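Local coordinates for intracellular serine protease (Bacillus licheniformis, PDB 4ZOQ) that cleaves peptide bonds sequence-specifically as a class II lanthipeptide protease of the subtilisin-like S8 family of serine proteases, at the interface of chains B and A. Sequence-based numbering; all coordinates share one arbitrary frame. Chains: chain A, Intracellular serine protease; chain B, Intracellular serine protease.

The interface of chains B and A. Residues chain B 34, 61, 63, 89; chain A 117, 120, 150-151, 153-154, 157.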
# COMPACT_ATOMS: atom_id res chain seq x y z
N LEU B 34 -10.88 6.55 20.94
CA LEU B 34 -10.53 5.16 20.96
C LEU B 34 -11.08 4.54 22.25
O LEU B 34 -10.66 4.91 23.34
CB LEU B 34 -9.01 4.96 20.84
CG LEU B 34 -8.67 3.48 20.77
CD1 LEU B 34 -9.32 2.85 19.54
CD2 LEU B 34 -7.16 3.26 20.76
N ILE B 61 -12.33 -2.11 15.83
CA ILE B 61 -11.19 -1.54 16.53
C ILE B 61 -11.61 -0.47 17.55
O ILE B 61 -10.76 0.11 18.24
CB ILE B 61 -10.12 -0.98 15.53
CG1 ILE B 61 -10.69 0.10 14.63
CG2 ILE B 61 -9.51 -2.13 14.70
CD1 ILE B 61 -9.62 0.79 13.82
N PHE B 63 -12.77 2.62 17.31
CA PHE B 63 -12.19 3.92 17.01
C PHE B 63 -13.18 4.76 16.23
O PHE B 63 -13.67 4.35 15.17
CB PHE B 63 -10.86 3.72 16.25
CG PHE B 63 -10.05 4.97 16.06
CD1 PHE B 63 -9.59 5.70 17.14
CD2 PHE B 63 -9.73 5.40 14.77
CE1 PHE B 63 -8.84 6.85 16.95
CE2 PHE B 63 -8.97 6.55 14.58
CZ PHE B 63 -8.53 7.27 15.68
N ILE B 89 -8.83 12.41 20.79
CA ILE B 89 -7.82 13.13 20.04
C ILE B 89 -8.40 14.39 19.42
O ILE B 89 -9.49 14.36 18.86
CB ILE B 89 -7.20 12.26 18.90
CG1 ILE B 89 -6.38 11.11 19.46
CG2 ILE B 89 -6.31 13.09 17.97
CD1 ILE B 89 -6.03 10.07 18.40
N TYR A 117 -7.54 7.81 9.81
CA TYR A 117 -8.81 7.20 10.20
C TYR A 117 -9.41 6.44 9.02
O TYR A 117 -9.86 5.30 9.16
CB TYR A 117 -9.79 8.26 10.70
CG TYR A 117 -11.17 7.74 11.02
CD1 TYR A 117 -11.44 7.13 12.24
CD2 TYR A 117 -12.21 7.81 10.08
CE1 TYR A 117 -12.69 6.64 12.53
CE2 TYR A 117 -13.48 7.31 10.37
CZ TYR A 117 -13.71 6.73 11.60
OH TYR A 117 -14.94 6.22 11.93
N MET A 120 -7.56 3.15 8.28
CA MET A 120 -7.96 2.09 9.20
C MET A 120 -9.32 1.51 8.81
O MET A 120 -9.50 0.28 8.78
CB MET A 120 -8.04 2.61 10.64
CG MET A 120 -6.76 3.20 11.14
SD MET A 120 -6.79 3.54 12.92
CE MET A 120 -5.79 5.04 12.94
N VAL A 150 -2.15 7.30 20.82
CA VAL A 150 -3.51 6.79 20.70
C VAL A 150 -3.79 6.42 19.25
O VAL A 150 -4.35 5.35 18.96
CB VAL A 150 -4.55 7.81 21.21
CG1 VAL A 150 -5.94 7.39 20.77
CG2 VAL A 150 -4.50 7.90 22.73
N LEU A 151 -3.38 7.29 18.33
CA LEU A 151 -3.49 7.02 16.90
C LEU A 151 -2.75 5.72 16.53
O LEU A 151 -3.26 4.91 15.75
CB LEU A 151 -2.95 8.19 16.07
CG LEU A 151 -3.16 8.12 14.56
CD1 LEU A 151 -4.61 8.30 14.23
CD2 LEU A 151 -2.31 9.17 13.82
N LYS A 153 -2.02 3.28 18.57
CA LYS A 153 -2.73 2.21 19.26
C LYS A 153 -3.92 1.74 18.44
O LYS A 153 -4.19 0.54 18.31
CB LYS A 153 -3.19 2.70 20.63
CG LYS A 153 -3.95 1.70 21.47
CD LYS A 153 -4.25 2.31 22.82
CE LYS A 153 -4.87 1.32 23.78
NZ LYS A 153 -5.23 2.04 25.03
N ALA A 154 -4.63 2.71 17.88
CA ALA A 154 -5.78 2.44 17.02
C ALA A 154 -5.33 1.70 15.78
O ALA A 154 -5.93 0.72 15.34
CB ALA A 154 -6.48 3.75 16.63
N ARG A 157 -4.51 -1.82 16.11
CA ARG A 157 -5.64 -2.73 16.24
C ARG A 157 -6.13 -3.13 14.87
O ARG A 157 -6.45 -4.29 14.65
CB ARG A 157 -6.78 -2.07 17.02
CG ARG A 157 -6.57 -1.94 18.50
CD ARG A 157 -7.81 -1.34 19.15
NE ARG A 157 -7.63 -1.11 20.57
CZ ARG A 157 -8.58 -0.62 21.38
NH1 ARG A 157 -9.76 -0.27 20.90
NH2 ARG A 157 -8.32 -0.48 22.68
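The ring of B:Phe63 (55 Å² buried) takes CB of A:Ala154 over the middle of one face, 3.8 Å from its centroid, a CH-pi contact, and B:Leu34 (77 Å² buried) lies across A:Lys153. With CG anti to the backbone N (chi1 -172°), the phenyl ring reaches between two helices: its CE2 lies 3.5 Å from CD1 of A:Tyr117, in the plane of the tyrosine ring at its edge, while the A:Met120 side chain, bent at chi3, crosses that of B:Phe63 at about a right angle, its methyl CE 3.9 Å from CE2 of B:Phe63. B:Leu34 divides its branches. CD2 packs on the aliphatic stem of A:Lys153, 3.6 Å from CG, whereas CD1 meets A:Arg157 tip to tip, and CG sits over the rim of one guanidinium face. The extended A:Arg157 chain carries NH1 to the backbone carbonyl O of B:Ile61, a 2.9 Å hydrogen bond with 155° at the hydrogen; the acceptor lies nearly in the guanidinium plane, but the donor stands above the carbonyl plane. CG2 of B:Ile61 rests 3.6 Å from CB of the same arginine, combining apolar and polar contact. At the other end, CD1 of B:Ile89 meets CG1 of A:Val150 at 3.6 Å. Strands 31-35, 63-67 and 86-89 of the prodomain thus face helices 116-128 and 146-164 of the subtilase domain, the usual prodomain-docking surface of subtilisins; the contact's centre lies about 18 Å from A:Asp51 of the predicted charge-relay system.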